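Local coordinates for sporozoite surface protein 2 (PDB 4HQO), which serves as a sporozoite surface adhesion receptor for gliding motility, carrying a magnesium-binding von Willebrand factor A domain and a thrombospondin type 1 domain, at residues 26-29 against 30-33; 89-92 against 93-96; 104-107 against 108-112; 168-171 against 172-176. The protein carries 4 engineered substitutions. All coordinates share one frame; numbering follows the deposited sequence.

Contact 1: 26-29 against 30-33; sequences DGSG and SIGY. With MG (magnesium ion), chain E.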
loop_
_atom_site.group_PDB
_atom_site.type_symbol
_atom_site.label_atom_id
_atom_site.label_comp_id
_atom_site.label_asym_id
_atom_site.label_seq_id
_atom_site.Cartn_x
_atom_site.Cartn_y
_atom_site.Cartn_z
ATOM N N ASP A 26 -14.300 13.422 -5.368
ATOM C CA ASP A 26 -14.831 14.782 -5.259
ATOM C C ASP A 26 -16.363 14.736 -5.343
ATOM O O ASP A 26 -16.911 14.388 -6.387
ATOM C CB ASP A 26 -14.272 15.602 -6.424
ATOM C CG ASP A 26 -14.521 17.102 -6.296
ATOM O OD1 ASP A 26 -15.502 17.527 -5.637
ATOM O OD2 ASP A 26 -13.721 17.855 -6.900
ATOM N N GLY A 27 -17.054 15.081 -4.255
ATOM C CA GLY A 27 -18.513 15.124 -4.262
ATOM C C GLY A 27 -19.079 16.531 -4.098
ATOM O O GLY A 27 -20.211 16.717 -3.629
ATOM N N SER A 28 -18.283 17.532 -4.476
ATOM C CA SER A 28 -18.646 18.935 -4.299
ATOM C C SER A 28 -19.717 19.404 -5.290
ATOM O O SER A 28 -20.011 18.736 -6.281
ATOM C CB SER A 28 -17.408 19.820 -4.451
ATOM O OG SER A 28 -16.978 19.885 -5.804
ATOM N N GLY A 29 -20.271 20.580 -5.028
ATOM C CA GLY A 29 -21.297 21.158 -5.875
ATOM C C GLY A 29 -20.885 21.375 -7.318
ATOM O O GLY A 29 -21.702 21.210 -8.215
ATOM N N SER A 30 -19.630 21.749 -7.557
ATOM C CA SER A 30 -19.176 21.976 -8.930
ATOM C C SER A 30 -19.175 20.701 -9.789
ATOM O O SER A 30 -19.251 20.768 -11.014
ATOM C CB SER A 30 -17.807 22.653 -8.967
ATOM O OG SER A 30 -16.830 21.858 -8.325
ATOM N N ILE A 31 -19.099 19.542 -9.156
ATOM C CA ILE A 31 -19.195 18.298 -9.913
ATOM C C ILE A 31 -20.555 18.223 -10.616
ATOM O O ILE A 31 -20.635 18.026 -11.830
ATOM C CB ILE A 31 -18.978 17.083 -9.008
ATOM C CG1 ILE A 31 -17.582 17.156 -8.393
ATOM C CG2 ILE A 31 -19.163 15.790 -9.794
ATOM C CD1 ILE A 31 -16.475 17.289 -9.426
ATOM N N GLY A 32 -21.624 18.422 -9.858
ATOM C CA GLY A 32 -22.948 18.463 -10.446
ATOM C C GLY A 32 -23.647 17.115 -10.412
ATOM O O GLY A 32 -23.035 16.074 -10.636
ATOM N N TYR A 33 -24.941 17.144 -10.117
ATOM C CA TYR A 33 -25.746 15.939 -10.094
ATOM C C TYR A 33 -25.764 15.182 -11.430
ATOM O O TYR A 33 -25.532 13.977 -11.441
ATOM C CB TYR A 33 -27.177 16.239 -9.625
ATOM C CG TYR A 33 -28.060 15.009 -9.618
ATOM C CD1 TYR A 33 -27.935 14.058 -8.619
ATOM C CD2 TYR A 33 -29.003 14.794 -10.619
ATOM C CE1 TYR A 33 -28.725 12.933 -8.598
ATOM C CE2 TYR A 33 -29.807 13.662 -10.613
ATOM C CZ TYR A 33 -29.656 12.736 -9.599
ATOM O OH TYR A 33 -30.429 11.609 -9.563
HETATM MG MG MG E . -15.983 21.902 -6.241
HETATM O O HOH W 1 -14.416 20.591 -6.945
HETATM O O HOH W 2 -17.735 23.052 -5.630
HETATM O O HOH W 3 -15.162 23.860 -6.357
#
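Asp26 OD1 is gripped by two donors of Ser28 while Ile31 packs against it from across the turn. The backbone N of Ser28 reaches OD1 at 3.0 Å, nearly along the C-O axis of the carboxylate, which makes an Asx turn. The hydroxyl OG of Ser28 donates to the same oxygen at 2.8 Å, from its syn side and 18° out of plane. Two bonds to one oxygen fix the rotation of the carboxylate. Ile31 CG1 lies 3.5 Å from OD1 and adds an apolar cover to a buried charge. The other oxygen, OD2, can accept from water 1 and is hydrogen-bonded to Thr133 OG1.

Both serine hydroxyls bind the magnesium ion, Ser28 OG at 2.3 Å and Ser30 OG at 2.2 Å. A chi1 of 72° in Ser28 puts OG between backbone N and carbonyl carbon, facing the ion; Ser30 is turned likewise. Three waters and Thr103 complete six ligands, and since water 1 belongs both to the ion and to Asp26 OD2, the aspartate acts in the second shell. Water 2 also accepts from Ser30 N at 3.0 Å, so backbone and metal hold it together, while Ser30 OG has a further hydrogen bond with Asp134. The turn closes through Ile31 N to Ser28 O at 3.1 Å, and Gly32, with a positive phi, stands at the N-cap of helix 33-49. This Asp-x-Ser-x-Ser loop after strand 19-26 is the hallmark of the metal ion-dependent adhesion site of von Willebrand factor A domains.

Contact 2: 89-92 against 93-96; sequences KVTE and LRKT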
loop_
_atom_site.group_PDB
_atom_site.type_symbol
_atom_site.label_atom_id
_atom_site.label_comp_id
_atom_site.label_asym_id
_atom_site.label_seq_id
_atom_site.Cartn_x
_atom_site.Cartn_y
_atom_site.Cartn_z
ATOM N N LYS A 89 -21.159 0.014 -1.933
ATOM C CA LYS A 89 -20.951 1.365 -1.413
ATOM C C LYS A 89 -21.169 2.380 -2.534
ATOM O O LYS A 89 -21.786 3.420 -2.330
ATOM C CB LYS A 89 -19.564 1.510 -0.771
ATOM C CG LYS A 89 -19.258 2.917 -0.208
ATOM C CD LYS A 89 -20.300 3.345 0.812
ATOM C CE LYS A 89 -20.326 2.417 2.009
ATOM N NZ LYS A 89 -21.412 2.775 2.954
ATOM N N VAL A 90 -20.677 2.062 -3.726
ATOM C CA VAL A 90 -20.907 2.906 -4.892
ATOM C C VAL A 90 -22.410 3.035 -5.171
ATOM O O VAL A 90 -22.908 4.122 -5.471
ATOM C CB VAL A 90 -20.210 2.336 -6.141
ATOM C CG1 VAL A 90 -20.518 3.197 -7.377
ATOM C CG2 VAL A 90 -18.699 2.221 -5.906
ATOM N N THR A 91 -23.127 1.920 -5.062
ATOM C CA THR A 91 -24.572 1.905 -5.311
ATOM C C THR A 91 -25.307 2.824 -4.338
ATOM O O THR A 91 -26.226 3.550 -4.715
ATOM C CB THR A 91 -25.152 0.492 -5.231
ATOM O OG1 THR A 91 -24.628 -0.289 -6.309
ATOM C CG2 THR A 91 -26.706 0.523 -5.329
ATOM N N GLU A 92 -24.867 2.792 -3.088
ATOM C CA GLU A 92 -25.376 3.662 -2.045
ATOM C C GLU A 92 -25.128 5.125 -2.401
ATOM O O GLU A 92 -25.967 5.986 -2.148
ATOM C CB GLU A 92 -24.668 3.317 -0.740
ATOM C CG GLU A 92 -25.520 3.406 0.496
ATOM C CD GLU A 92 -24.766 2.975 1.736
ATOM O OE1 GLU A 92 -24.015 1.973 1.661
ATOM O OE2 GLU A 92 -24.917 3.645 2.780
ATOM N N LEU A 93 -23.972 5.405 -2.993
ATOM C CA LEU A 93 -23.649 6.766 -3.413
ATOM C C LEU A 93 -24.514 7.206 -4.582
ATOM O O LEU A 93 -24.939 8.361 -4.648
ATOM C CB LEU A 93 -22.164 6.897 -3.785
ATOM C CG LEU A 93 -21.169 6.846 -2.616
ATOM C CD1 LEU A 93 -19.761 6.984 -3.141
ATOM C CD2 LEU A 93 -21.442 7.925 -1.578
ATOM N N ARG A 94 -24.777 6.287 -5.507
ATOM C CA ARG A 94 -25.626 6.604 -6.647
ATOM C C ARG A 94 -27.042 6.954 -6.189
ATOM O O ARG A 94 -27.684 7.867 -6.716
ATOM C CB ARG A 94 -25.685 5.433 -7.628
ATOM C CG ARG A 94 -26.550 5.743 -8.849
ATOM C CD ARG A 94 -26.722 4.547 -9.773
ATOM N NE ARG A 94 -27.209 3.356 -9.084
ATOM C CZ ARG A 94 -28.497 3.076 -8.884
ATOM N NH1 ARG A 94 -29.438 3.910 -9.300
ATOM N NH2 ARG A 94 -28.843 1.963 -8.260
ATOM N N LYS A 95 -27.525 6.218 -5.201
ATOM C CA LYS A 95 -28.925 6.317 -4.811
ATOM C C LYS A 95 -29.212 7.460 -3.846
ATOM O O LYS A 95 -30.292 8.023 -3.873
ATOM C CB LYS A 95 -29.390 5.010 -4.174
ATOM C CG LYS A 95 -29.430 3.811 -5.099
ATOM C CD LYS A 95 -30.202 2.671 -4.445
ATOM C CE LYS A 95 -30.225 1.422 -5.311
ATOM N NZ LYS A 95 -30.848 0.261 -4.610
ATOM N N THR A 96 -28.255 7.791 -2.983
ATOM C CA THR A 96 -28.565 8.622 -1.826
ATOM C C THR A 96 -27.687 9.869 -1.654
ATOM O O THR A 96 -27.930 10.669 -0.760
ATOM C CB THR A 96 -28.493 7.808 -0.521
ATOM O OG1 THR A 96 -27.140 7.423 -0.275
ATOM C CG2 THR A 96 -29.371 6.557 -0.606
HETATM O O HOH W 4 -26.750 0.022 -8.948
#
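A chi1 of 67° sets the Thr96 hydroxyl between its own backbone N and carbonyl carbon, from where OG1 turns back to donate to Glu92 O at 2.6 Å. The Thr96 backbone N reaches the same oxygen at 3.0 Å from the opposite face of the carbonyl plane, so Glu92 O takes two bonds from one residue in the last turn of the helix.

One residue before Glu92, on the adjoining side of the helix, Thr91 CG2 meets two long side chains that run beside it and point the same way. Lys95 is extended beyond CG and brings CE to 3.6 Å from that methyl. Arg94 bends at chi3 (53°), and its NH2 comes to 3.9 Å from Thr91 CG2, with the methyl oblique to the guanidinium. Lys95 CG sits 3.6 Å above one face of this group, toward its rim, and NH2 also donates to water 4 at 2.9 Å. On another side Lys89 NZ forms a salt bridge with Glu92 OE1 at 3.0 Å, arriving 44° out of the carboxylate plane, while Leu93 CG lies against Lys89 O.

Helix 83-96 rests on helix 33-49 through Val90, against Leu44 and Ile48, and through Leu93 O, bonded to Trp36 NE1; Leu93 and Lys89 touch strand 69-73.

Contact 3: 104-107 against 108-112; sequences SMTA and ALDEV. Engineered in segment 104-107: Ser104 (natural residue Asn).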
loop_
_atom_site.group_PDB
_atom_site.type_symbol
_atom_site.label_atom_id
_atom_site.label_comp_id
_atom_site.label_asym_id
_atom_site.label_seq_id
_atom_site.Cartn_x
_atom_site.Cartn_y
_atom_site.Cartn_z
ATOM N N SER A 104 -13.185 20.107 -0.166
ATOM C CA SER A 104 -12.137 19.858 0.820
ATOM C C SER A 104 -11.054 18.892 0.313
ATOM O O SER A 104 -10.846 17.810 0.876
ATOM C CB SER A 104 -12.760 19.306 2.097
ATOM O OG SER A 104 -13.570 20.280 2.721
ATOM N N MET A 105 -10.353 19.286 -0.742
ATOM C CA MET A 105 -9.423 18.359 -1.390
ATOM C C MET A 105 -8.166 18.126 -0.543
ATOM O O MET A 105 -7.662 17.011 -0.458
ATOM C CB MET A 105 -9.048 18.868 -2.783
ATOM C CG MET A 105 -8.093 17.966 -3.532
ATOM S SD MET A 105 -7.543 18.685 -5.086
ATOM C CE MET A 105 -9.112 18.836 -5.940
ATOM N N THR A 106 -7.670 19.187 0.082
ATOM C CA THR A 106 -6.488 19.101 0.938
ATOM C C THR A 106 -6.775 18.175 2.122
ATOM O O THR A 106 -5.951 17.342 2.474
ATOM C CB THR A 106 -6.076 20.493 1.450
ATOM O OG1 THR A 106 -5.669 21.304 0.340
ATOM C CG2 THR A 106 -4.935 20.401 2.494
ATOM N N ALA A 107 -7.954 18.312 2.724
ATOM C CA ALA A 107 -8.330 17.462 3.858
ATOM C C ALA A 107 -8.432 15.970 3.487
ATOM O O ALA A 107 -8.044 15.102 4.269
ATOM C CB ALA A 107 -9.630 17.963 4.511
ATOM N N ALA A 108 -8.930 15.670 2.293
ATOM C CA ALA A 108 -9.010 14.274 1.846
ATOM C C ALA A 108 -7.610 13.679 1.664
ATOM O O ALA A 108 -7.332 12.557 2.097
ATOM C CB ALA A 108 -9.807 14.174 0.551
ATOM N N LEU A 109 -6.731 14.443 1.030
ATOM C CA LEU A 109 -5.350 14.020 0.817
ATOM C C LEU A 109 -4.611 13.887 2.147
ATOM O O LEU A 109 -3.750 13.020 2.313
ATOM C CB LEU A 109 -4.630 15.004 -0.101
ATOM C CG LEU A 109 -5.004 14.969 -1.580
ATOM C CD1 LEU A 109 -4.644 16.294 -2.223
ATOM C CD2 LEU A 109 -4.283 13.814 -2.286
ATOM N N ASP A 110 -4.961 14.744 3.097
ATOM C CA ASP A 110 -4.390 14.672 4.438
ATOM C C ASP A 110 -4.760 13.382 5.170
ATOM O O ASP A 110 -4.026 12.930 6.047
ATOM C CB ASP A 110 -4.820 15.866 5.280
ATOM C CG ASP A 110 -3.765 16.940 5.335
ATOM O OD1 ASP A 110 -2.562 16.592 5.284
ATOM O OD2 ASP A 110 -4.142 18.128 5.425
ATOM N N GLU A 111 -5.911 12.811 4.837
ATOM C CA GLU A 111 -6.276 11.518 5.411
ATOM C C GLU A 111 -5.238 10.462 5.031
ATOM O O GLU A 111 -4.859 9.622 5.853
ATOM C CB GLU A 111 -7.679 11.083 4.972
ATOM C CG GLU A 111 -8.797 12.025 5.404
ATOM C CD GLU A 111 -9.112 11.984 6.897
ATOM O OE1 GLU A 111 -10.149 12.557 7.290
ATOM O OE2 GLU A 111 -8.348 11.386 7.680
ATOM N N VAL A 112 -4.748 10.530 3.797
ATOM C CA VAL A 112 -3.701 9.606 3.367
ATOM C C VAL A 112 -2.426 9.818 4.154
ATOM O O VAL A 112 -1.798 8.846 4.578
ATOM C CB VAL A 112 -3.407 9.709 1.863
ATOM C CG1 VAL A 112 -2.431 8.610 1.445
ATOM C CG2 VAL A 112 -4.700 9.580 1.077
#
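The carboxylate of Asp110 lies alongside Thr106, whose CG2 and carbonyl O both stand on one side of its plane. Asp110 OD2 is 3.8 Å from Thr106 CG2, a contact of carbon with oxygen rather than a polar bond; the two side chains point the same way. The backbone makes the firmer link here, Asp110 N donating to Thr106 O at 2.8 Å. The second flat group, the Glu111 carboxylate, is carried off by a bend at chi2 (-72°): CG rests 3.4 Å from Ala107 O, while OE2 forms a salt bridge with Lys114 and a bound sodium ion lies about 3 Å from the nearest side-chain atom.

Apolar contact is made on the buried flank, where Met105 CG lies 4.1 Å from Leu109 CD1 with the side chains parallel in direction. Under them Leu109 N donates to Met105 O at 3.1 Å, almost straight at 167°. Ser104, an engineered residue, holds the N-cap position without a capping bond from its side chain; its OG is bonded to Gly66 O instead.

The first turns of helix 105-117 pack against the central sheet, Met105 touching strands 58-65 and 126-133 and Ala108 Phe65, while Thr106, Leu109 and Asp110 meet helix 140-152.

Contact 4: 168-171 against 172-176; sequences HQFN and RLIAG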
loop_
_atom_site.group_PDB
_atom_site.type_symbol
_atom_site.label_atom_id
_atom_site.label_comp_id
_atom_site.label_asym_id
_atom_site.label_seq_id
_atom_site.Cartn_x
_atom_site.Cartn_y
_atom_site.Cartn_z
ATOM N N HIS A 168 -8.390 21.393 -16.333
ATOM C CA HIS A 168 -7.346 20.452 -16.734
ATOM C C HIS A 168 -5.959 20.956 -16.373
ATOM O O HIS A 168 -5.052 20.160 -16.121
ATOM C CB HIS A 168 -7.417 20.158 -18.235
ATOM C CG HIS A 168 -8.673 19.460 -18.651
ATOM N ND1 HIS A 168 -9.001 18.198 -18.208
ATOM C CD2 HIS A 168 -9.684 19.849 -19.465
ATOM C CE1 HIS A 168 -10.161 17.837 -18.732
ATOM N NE2 HIS A 168 -10.596 18.822 -19.499
ATOM N N GLN A 169 -5.796 22.276 -16.354
ATOM C CA GLN A 169 -4.513 22.875 -15.989
ATOM C C GLN A 169 -4.130 22.486 -14.560
ATOM O O GLN A 169 -3.016 22.030 -14.315
ATOM C CB GLN A 169 -4.554 24.399 -16.159
ATOM C CG GLN A 169 -3.250 25.129 -15.812
ATOM C CD GLN A 169 -3.098 25.407 -14.318
ATOM O OE1 GLN A 169 -4.080 25.670 -13.617
ATOM N NE2 GLN A 169 -1.869 25.335 -13.824
ATOM N N PHE A 170 -5.053 22.653 -13.617
ATOM C CA PHE A 170 -4.754 22.297 -12.238
ATOM C C PHE A 170 -4.604 20.788 -12.049
ATOM O O PHE A 170 -3.725 20.340 -11.313
ATOM C CB PHE A 170 -5.800 22.830 -11.251
ATOM C CG PHE A 170 -5.482 22.485 -9.816
ATOM C CD1 PHE A 170 -4.614 23.277 -9.079
ATOM C CD2 PHE A 170 -5.998 21.331 -9.230
ATOM C CE1 PHE A 170 -4.289 22.947 -7.770
ATOM C CE2 PHE A 170 -5.670 20.992 -7.923
ATOM C CZ PHE A 170 -4.821 21.813 -7.194
ATOM N N ASN A 171 -5.486 20.009 -12.674
ATOM C CA ASN A 171 -5.402 18.553 -12.578
ATOM C C ASN A 171 -4.054 18.033 -13.055
ATOM O O ASN A 171 -3.472 17.156 -12.424
ATOM C CB ASN A 171 -6.529 17.870 -13.357
ATOM C CG ASN A 171 -7.834 17.809 -12.574
ATOM O OD1 ASN A 171 -7.863 18.059 -11.372
ATOM N ND2 ASN A 171 -8.917 17.446 -13.254
ATOM N N ARG A 172 -3.563 18.584 -14.163
ATOM C CA ARG A 172 -2.276 18.187 -14.710
ATOM C C ARG A 172 -1.156 18.621 -13.773
ATOM O O ARG A 172 -0.164 17.912 -13.598
ATOM C CB ARG A 172 -2.054 18.799 -16.098
ATOM C CG ARG A 172 -2.885 18.175 -17.214
ATOM C CD ARG A 172 -2.566 18.801 -18.569
ATOM N NE ARG A 172 -1.681 17.952 -19.366
ATOM C CZ ARG A 172 -0.385 18.181 -19.556
ATOM N NH1 ARG A 172 0.196 19.245 -19.017
ATOM N NH2 ARG A 172 0.331 17.345 -20.295
ATOM N N LEU A 173 -1.321 19.792 -13.171
ATOM C CA LEU A 173 -0.308 20.320 -12.272
ATOM C C LEU A 173 -0.182 19.425 -11.041
ATOM O O LEU A 173 0.905 18.989 -10.697
ATOM C CB LEU A 173 -0.629 21.764 -11.876
ATOM C CG LEU A 173 0.431 22.486 -11.053
ATOM C CD1 LEU A 173 1.751 22.531 -11.804
ATOM C CD2 LEU A 173 -0.050 23.894 -10.721
ATOM N N ILE A 174 -1.296 19.119 -10.398
ATOM C CA ILE A 174 -1.237 18.288 -9.203
ATOM C C ILE A 174 -0.802 16.852 -9.537
ATOM O O ILE A 174 -0.212 16.168 -8.706
ATOM C CB ILE A 174 -2.559 18.325 -8.393
ATOM C CG1 ILE A 174 -2.324 17.822 -6.966
ATOM C CG2 ILE A 174 -3.684 17.512 -9.090
ATOM C CD1 ILE A 174 -3.486 18.084 -6.022
ATOM N N ALA A 175 -1.061 16.411 -10.763
ATOM C CA ALA A 175 -0.659 15.066 -11.187
ATOM C C ALA A 175 0.835 15.001 -11.510
ATOM O O ALA A 175 1.432 13.926 -11.540
ATOM C CB ALA A 175 -1.473 14.618 -12.386
ATOM N N GLY A 176 1.437 16.157 -11.752
ATOM C CA GLY A 176 2.849 16.205 -12.066
ATOM C C GLY A 176 3.130 16.038 -13.545
ATOM O O GLY A 176 4.217 15.619 -13.926
#
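Phe170 overlaps the end of Ile174 one turn on: Ile174 CD1 lies 4.1 Å from Phe170 CE2, oblique to the ring. With its CG anti to the backbone N (chi1 -179°), the ring leans along the helix toward this methyl. The backbone beneath is pinned as well, since Ile174 N donates to Phe170 O at 2.9 Å with an N-H...O angle of 172°. On the exposed flank Gln169 and Leu173 run side by side, Gln169 NE2 standing 3.9 Å from Leu173 CD2. Arg172 packs its aliphatic part on a carbonyl, CG being 3.1 Å from His168 O, before its chain bends at chi3 and leads away.

Asn171 O accepts from Ala175 N at 3.0 Å, the last such bond before Gly176. Gly176 ends the helix in a Schellman motif: its phi is positive, and its N bonds to Leu173 O at 3.1 Å and weakly to Arg172 O. Phe170 and Ile174 both touch Leu144 of helix 140-152, an apolar contact without directional bonds, whereas His168 ND1 and Asn171 ND2 meet one hydroxyl, that of Tyr187, which would orient both side chains.

All four are local contacts within the von Willebrand factor A domain and follow one another along the chain without nesting. Contact 1, the loop between strand 19-26 and helix 33-49, holds the metal; the centres of contacts 2, 3 and 4 lie about 15, 16 and 18 Å from its centre. Contacts 2 and 3 sit on successive helices, 83-96 and 105-117, with centres 21 Å apart. Contacts 3 and 4 touch directly, Met105 SD being 4.1 Å from Phe170 CE2. Packing thus links helix 105-117, which follows metal ligand Thr103, to helix 168-175, while contact 2 is far from contact 4 (nearest atoms about 18 Å) but comes to about 5 Å of contact 1.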